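Local coordinates for protein AcrH (Aeromonas hydrophila, PDB 3WXX) that binds the translocator AopB as its chaperone, probably keeping it ready for type III secretion and translocon assembly, at residues Cys69-Leu73 against Gly74-Leu78; Ala137-Met140 against Leu141-Lys145. The protein carries 1 engineered substitution. All coordinates share one frame; numbering follows the deposited sequence.

Contact 1: Cys69-Leu73 against Gly74-Leu78; sequences CRQAL and GQFRL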
ATOM      1  N   CYS A  69      -6.180  -8.576  -7.182  1.00 46.95           N
ATOM      2  CA  CYS A  69      -6.049  -8.359  -8.624  1.00 51.07           C
ATOM      3  C   CYS A  69      -4.655  -8.708  -9.124  1.00 51.99           C
ATOM      4  O   CYS A  69      -4.497  -9.375 -10.132  1.00 53.06           O
ATOM      5  CB  CYS A  69      -6.353  -6.908  -8.992  1.00 50.25           C
ATOM      6  SG  CYS A  69      -8.067  -6.466  -8.674  1.00 50.38           S
ATOM      7  N   ARG A  70      -3.645  -8.253  -8.402  1.00 53.40           N
ATOM      8  CA  ARG A  70      -2.267  -8.477  -8.798  1.00 51.22           C
ATOM      9  C   ARG A  70      -1.927  -9.966  -8.824  1.00 50.82           C
ATOM     10  O   ARG A  70      -1.299 -10.446  -9.755  1.00 61.16           O
ATOM     11  CB  ARG A  70      -1.323  -7.753  -7.836  1.00 55.91           C
ATOM     12  CG  ARG A  70      -0.735  -6.456  -8.323  1.00 55.56           C
ATOM     13  CD  ARG A  70      -0.459  -5.744  -7.031  1.00 56.30           C
ATOM     14  NE  ARG A  70      -0.544  -4.323  -6.793  1.00 59.85           N
ATOM     15  CZ  ARG A  70       0.307  -3.433  -7.218  1.00 49.54           C
ATOM     16  NH1 ARG A  70       1.186  -3.775  -8.104  1.00 68.89           N
ATOM     17  NH2 ARG A  70       0.188  -2.187  -6.874  1.00 45.51           N
ATOM     18  N   GLN A  71      -2.369 -10.704  -7.817  1.00 46.28           N
ATOM     19  CA  GLN A  71      -2.106 -12.132  -7.742  1.00 44.15           C
ATOM     20  C   GLN A  71      -2.767 -12.839  -8.927  1.00 47.04           C
ATOM     21  O   GLN A  71      -2.121 -13.584  -9.660  1.00 60.87           O
ATOM     22  CB  GLN A  71      -2.642 -12.685  -6.419  1.00 48.73           C
ATOM     23  CG  GLN A  71      -2.294 -14.134  -6.073  1.00 45.67           C
ATOM     24  CD  GLN A  71      -2.720 -14.520  -4.651  1.00 51.80           C
ATOM     25  OE1 GLN A  71      -3.109 -13.675  -3.827  1.00 52.73           O
ATOM     26  NE2 GLN A  71      -2.619 -15.795  -4.348  1.00 54.78           N
ATOM     27  N   ALA A  72      -4.042 -12.583  -9.160  1.00 40.43           N
ATOM     28  CA  ALA A  72      -4.706 -13.156 -10.317  1.00 46.51           C
ATOM     29  C   ALA A  72      -3.982 -12.885 -11.635  1.00 47.62           C
ATOM     30  O   ALA A  72      -3.944 -13.766 -12.470  1.00 55.60           O
ATOM     31  CB  ALA A  72      -6.134 -12.641 -10.434  1.00 51.76           C
ATOM     32  N   LEU A  73      -3.390 -11.705 -11.817  1.00 45.64           N
ATOM     33  CA  LEU A  73      -2.577 -11.428 -13.010  1.00 46.06           C
ATOM     34  C   LEU A  73      -1.178 -12.054 -12.929  1.00 47.77           C
ATOM     35  O   LEU A  73      -0.323 -11.768 -13.778  1.00 52.44           O
ATOM     36  CB  LEU A  73      -2.370  -9.932 -13.222  1.00 41.68           C
ATOM     37  CG  LEU A  73      -3.624  -9.108 -13.292  1.00 39.30           C
ATOM     38  CD1 LEU A  73      -3.349  -7.624 -13.103  1.00 39.05           C
ATOM     39  CD2 LEU A  73      -4.311  -9.368 -14.595  1.00 39.00           C
ATOM     40  N   GLY A  74      -0.908 -12.896 -11.948  1.00 43.84           N
ATOM     41  CA  GLY A  74       0.434 -13.471 -11.848  1.00 48.26           C
ATOM     42  C   GLY A  74       1.521 -12.514 -11.384  1.00 46.93           C
ATOM     43  O   GLY A  74       2.656 -12.911 -11.286  1.00 51.63           O
ATOM     44  N   GLN A  75       1.165 -11.287 -11.038  1.00 49.26           N
ATOM     45  CA  GLN A  75       2.099 -10.327 -10.477  1.00 51.83           C
ATOM     46  C   GLN A  75       2.333 -10.545  -8.969  1.00 51.00           C
ATOM     47  O   GLN A  75       1.945  -9.726  -8.132  1.00 52.12           O
ATOM     48  CB  GLN A  75       1.560  -8.916 -10.765  1.00 56.56           C
ATOM     49  CG  GLN A  75       1.773  -8.494 -12.201  1.00 60.81           C
ATOM     50  CD  GLN A  75       3.261  -8.385 -12.561  1.00 74.95           C
ATOM     51  OE1 GLN A  75       4.121  -8.146 -11.699  1.00 86.59           O
ATOM     52  NE2 GLN A  75       3.567  -8.516 -13.843  1.00 84.64           N
ATOM     53  N   PHE A  76       2.986 -11.641  -8.621  1.00 51.42           N
ATOM     54  CA  PHE A  76       3.073 -12.086  -7.213  1.00 56.90           C
ATOM     55  C   PHE A  76       3.851 -11.177  -6.285  1.00 55.77           C
ATOM     56  O   PHE A  76       3.506 -11.017  -5.114  1.00 60.86           O
ATOM     57  CB  PHE A  76       3.670 -13.504  -7.134  1.00 62.85           C
ATOM     58  CG  PHE A  76       2.897 -14.518  -7.942  1.00 67.59           C
ATOM     59  CD1 PHE A  76       1.603 -14.863  -7.587  1.00 59.50           C
ATOM     60  CD2 PHE A  76       3.460 -15.109  -9.059  1.00 68.59           C
ATOM     61  CE1 PHE A  76       0.887 -15.764  -8.335  1.00 62.76           C
ATOM     62  CE2 PHE A  76       2.746 -16.019  -9.810  1.00 66.25           C
ATOM     63  CZ  PHE A  76       1.462 -16.344  -9.449  1.00 69.07           C
ATOM     64  N   ARG A  77       4.920 -10.608  -6.800  1.00 57.43           N
ATOM     65  CA  ARG A  77       5.805  -9.774  -6.007  1.00 55.12           C
ATOM     66  C   ARG A  77       5.075  -8.496  -5.597  1.00 50.24           C
ATOM     67  O   ARG A  77       5.162  -8.044  -4.455  1.00 48.28           O
ATOM     68  CB  ARG A  77       7.045  -9.437  -6.843  1.00 55.42           C
ATOM     69  CG  ARG A  77       8.260  -8.920  -6.144  1.00 58.91           C
ATOM     70  CD  ARG A  77       8.730  -9.796  -4.992  1.00 70.16           C
ATOM     71  NE  ARG A  77       9.751 -10.732  -5.437  1.00 68.89           N
ATOM     72  CZ  ARG A  77      10.344 -11.616  -4.637  1.00 70.26           C
ATOM     73  NH1 ARG A  77       9.996 -11.696  -3.349  1.00 72.15           N
ATOM     74  NH2 ARG A  77      11.275 -12.432  -5.132  1.00 69.21           N
ATOM     75  N   LEU A  78       4.400  -7.890  -6.570  1.00 50.46           N
ATOM     76  CA  LEU A  78       3.662  -6.653  -6.360  1.00 49.20           C
ATOM     77  C   LEU A  78       2.453  -6.875  -5.470  1.00 46.67           C
ATOM     78  O   LEU A  78       2.044  -5.989  -4.747  1.00 43.26           O
ATOM     79  CB  LEU A  78       3.195  -6.077  -7.696  1.00 49.93           C
ATOM     80  CG  LEU A  78       4.248  -5.611  -8.724  1.00 54.84           C
ATOM     81  CD1 LEU A  78       3.634  -4.702  -9.787  1.00 52.20           C
ATOM     82  CD2 LEU A  78       5.432  -4.910  -8.070  1.00 49.14           C
TER

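Contact 2: Ala137-Met140 against Leu141-Lys145; sequences AGIM and LEVVK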
ATOM      1  N   ALA A 137      -4.576 -22.785   6.145  1.00 52.71           N
ATOM      2  CA  ALA A 137      -3.296 -22.207   6.485  1.00 55.64           C
ATOM      3  C   ALA A 137      -2.421 -23.292   7.094  1.00 53.07           C
ATOM      4  O   ALA A 137      -1.267 -23.478   6.687  1.00 50.97           O
ATOM      5  CB  ALA A 137      -3.467 -21.043   7.438  1.00 57.79           C
ATOM      6  N   GLY A 138      -2.999 -24.044   8.017  1.00 47.25           N
ATOM      7  CA  GLY A 138      -2.297 -25.166   8.638  1.00 42.56           C
ATOM      8  C   GLY A 138      -1.780 -26.149   7.626  1.00 40.93           C
ATOM      9  O   GLY A 138      -0.655 -26.618   7.742  1.00 40.55           O
ATOM     10  N   ILE A 139      -2.602 -26.487   6.628  1.00 43.42           N
ATOM     11  CA  ILE A 139      -2.179 -27.448   5.619  1.00 48.26           C
ATOM     12  C   ILE A 139      -0.991 -26.892   4.853  1.00 50.97           C
ATOM     13  O   ILE A 139       0.018 -27.579   4.707  1.00 49.33           O
ATOM     14  CB  ILE A 139      -3.290 -27.813   4.622  1.00 55.62           C
ATOM     15  CG1 ILE A 139      -4.388 -28.632   5.289  1.00 65.46           C
ATOM     16  CG2 ILE A 139      -2.740 -28.643   3.458  1.00 56.87           C
ATOM     17  CD1 ILE A 139      -5.589 -28.868   4.381  1.00 68.95           C
HETATM   18  N   MSE A 140      -1.139 -25.675   4.321  1.00 52.68           N
HETATM   19  CA  MSE A 140      -0.124 -25.081   3.441  1.00 52.34           C
HETATM   20  C   MSE A 140       1.142 -24.869   4.206  1.00 48.59           C
HETATM   21  O   MSE A 140       2.244 -25.001   3.673  1.00 46.70           O
HETATM   22  CB  MSE A 140      -0.604 -23.738   2.910  1.00 54.35           C
HETATM   23  CG  MSE A 140      -1.804 -23.826   1.987  1.00 48.23           C
HETATM   24 SE   MSE A 140      -1.399 -25.016   0.457  1.00 65.79          SE
HETATM   25  CE  MSE A 140       0.169 -24.156  -0.376  1.00 66.58           C
ATOM     26  N   LEU A 141       0.996 -24.554   5.479  1.00 45.78           N
ATOM     27  CA  LEU A 141       2.146 -24.514   6.357  1.00 48.68           C
ATOM     28  C   LEU A 141       2.954 -25.813   6.267  1.00 55.37           C
ATOM     29  O   LEU A 141       4.155 -25.758   6.004  1.00 58.22           O
ATOM     30  CB  LEU A 141       1.716 -24.239   7.786  1.00 47.56           C
ATOM     31  CG  LEU A 141       2.824 -24.139   8.815  1.00 49.21           C
ATOM     32  CD1 LEU A 141       3.965 -23.249   8.370  1.00 51.83           C
ATOM     33  CD2 LEU A 141       2.230 -23.579  10.096  1.00 53.70           C
ATOM     34  N   GLU A 142       2.289 -26.964   6.421  1.00 58.91           N
ATOM     35  CA  GLU A 142       2.927 -28.300   6.225  1.00 58.24           C
ATOM     36  C   GLU A 142       3.533 -28.519   4.853  1.00 55.52           C
ATOM     37  O   GLU A 142       4.647 -29.003   4.710  1.00 57.79           O
ATOM     38  CB  GLU A 142       1.919 -29.420   6.461  1.00 61.15           C
ATOM     39  CG  GLU A 142       1.435 -29.504   7.895  1.00 69.49           C
ATOM     40  CD  GLU A 142       2.579 -29.415   8.873  1.00 74.61           C
ATOM     41  OE1 GLU A 142       3.558 -30.191   8.691  1.00 69.48           O
ATOM     42  OE2 GLU A 142       2.504 -28.528   9.763  1.00 75.55           O
ATOM     43  N   VAL A 143       2.787 -28.145   3.835  1.00 52.72           N
ATOM     44  CA  VAL A 143       3.248 -28.285   2.481  1.00 49.96           C
ATOM     45  C   VAL A 143       4.542 -27.521   2.315  1.00 53.27           C
ATOM     46  O   VAL A 143       5.439 -27.951   1.603  1.00 53.00           O
ATOM     47  CB  VAL A 143       2.183 -27.753   1.504  1.00 48.20           C
ATOM     48  CG1 VAL A 143       2.727 -27.591   0.100  1.00 44.19           C
ATOM     49  CG2 VAL A 143       0.993 -28.701   1.508  1.00 52.16           C
ATOM     50  N   VAL A 144       4.615 -26.361   2.955  1.00 57.64           N
ATOM     51  CA  VAL A 144       5.767 -25.496   2.797  1.00 53.94           C
ATOM     52  C   VAL A 144       6.918 -26.064   3.583  1.00 53.63           C
ATOM     53  O   VAL A 144       7.983 -26.209   3.040  1.00 43.80           O
ATOM     54  CB  VAL A 144       5.439 -24.051   3.197  1.00 55.03           C
ATOM     55  CG1 VAL A 144       6.700 -23.242   3.455  1.00 57.58           C
ATOM     56  CG2 VAL A 144       4.620 -23.411   2.086  1.00 62.98           C
ATOM     57  N   LYS A 145       6.706 -26.349   4.873  1.00 60.07           N
ATOM     58  CA  LYS A 145       7.741 -26.983   5.715  1.00 61.36           C
ATOM     59  C   LYS A 145       8.333 -28.208   5.038  1.00 61.62           C
ATOM     60  O   LYS A 145       9.519 -28.405   5.074  1.00 79.41           O
ATOM     61  CB  LYS A 145       7.189 -27.362   7.092  1.00 65.29           C
ATOM     62  CG  LYS A 145       7.128 -26.173   8.051  1.00 79.30           C
ATOM     63  CD  LYS A 145       6.119 -26.367   9.173  1.00 82.93           C
ATOM     64  CE  LYS A 145       6.487 -27.506  10.123  1.00 94.04           C
ATOM     65  NZ  LYS A 145       5.772 -27.339  11.415  1.00 98.96           N
TER

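Contact 1: Cys69-Leu73 against Gly74-Leu78
Arg70 leans across to Leu78 from a chi1 of -102°, away from a staggered value, with chi2 near extended; a bend at chi3 and a chi4 of -74° set the guanidinium against Leu78. Arg70 CG lies 4.0 Å from Leu78 CB, and the two side chains cross at about a right angle. CD1 of Leu78 meets the guanidinium at its edge, in plane, while Leu78 O sits over one face. Arg70 CG also rests 4.2 Å from Gln75 CB.

Two main-chain hydrogen bonds close the turn: Gln75 N donates to Arg70 O at 2.9 Å and Gly74 N to Gln71 O at 2.7 Å. With Gly74 at a phi of 72°, this pair defines a Schellman motif ending helix 60-72, with Gly74 as its C-prime residue. Gln75 follows as N-cap of helix 76-89 and as centre of an inverse gamma turn, whose bond from Phe76 N to Gly74 O is weak at 3.0 Å. One face of the Phe76 ring covers Gly74 O, offset toward the rim, and Phe76 CE1 lies 4.2 Å from Gln71 CG.

Around this turn, Gln71 OE1 and NE2 are hydrogen-bonded to Tyr83 OH and Glu102 OE1, and Gln71 and Phe76 pack on helix 95-106. Arg70 touches His46 of helix 42-55. Gln75 NE2 is hydrogen-bonded to Met160 O of the AopB chain, and Leu78 packs on the same Met160.

Contact 2: Ala137-Met140 against Leu141-Lys145
Four successive main-chain bonds join Ala137-Met140 to Leu141-Lys145, each from an N-H to the carbonyl four residues earlier. Leu141 N reaches Ala137 O at 2.8 Å with an N-H...O angle of 161°, and Val144 N reaches Met140 O at the same 2.8 Å but is more bent, at 144°. Between them, Val143 N to Ile139 O measures 3.0 Å, and Glu142 N to Gly138 O is the longest at 3.2 Å. A long salt bridge, 3.9 Å from Lys145 NZ to Glu142 OE2, runs one turn along the surface.

Apolar contact across the turn centres on Val143, whose two methyls serve different neighbours. CG1, anti to the backbone N (chi1 167°), comes 4.3 Å from CE of Met140, a selenomethionine whose chain is bent at both chi2 and chi3. CG2, beside the backbone N, is 4.2 Å from Ile139 CG2. Elsewhere on the turn, Leu141 CB lies against the carbonyl oxygens of Ala137 and Gly138, and Glu142 CG is 3.6 Å from Gly138 O.

Met140 and Val144 both pack on Phe117 and Leu105, whereas Ile139, Glu142 and Lys145 are on the surface. The i to i+4 bonding is that of a regular alpha-helix, here the C-terminal helix 131-149, with one side packed on helices 95-106 and 110-126, consistent with the helical-repeat (TPR-like) fold of this chaperone class.

How the contacts relate
From the N terminus the chain first meets contact 1, where Leu73-Gln75 make the tight turn between helix 60-72 and helix 76-89. It then runs through helices 95-106 and 110-126 before contact 2, residues 137-145, which closes no loop because it lies wholly inside helix 131-149. The two stand in series, neither nested nor crossing, with centres about 21 Å apart and nearest atoms about 10 Å apart. Helix 95-106 is their common neighbour: Gln71 and Phe76 of contact 1 touch it, and so do Ala137, Met140 and Val144 of contact 2. Of the two, contact 1 alone reaches the AopB chain.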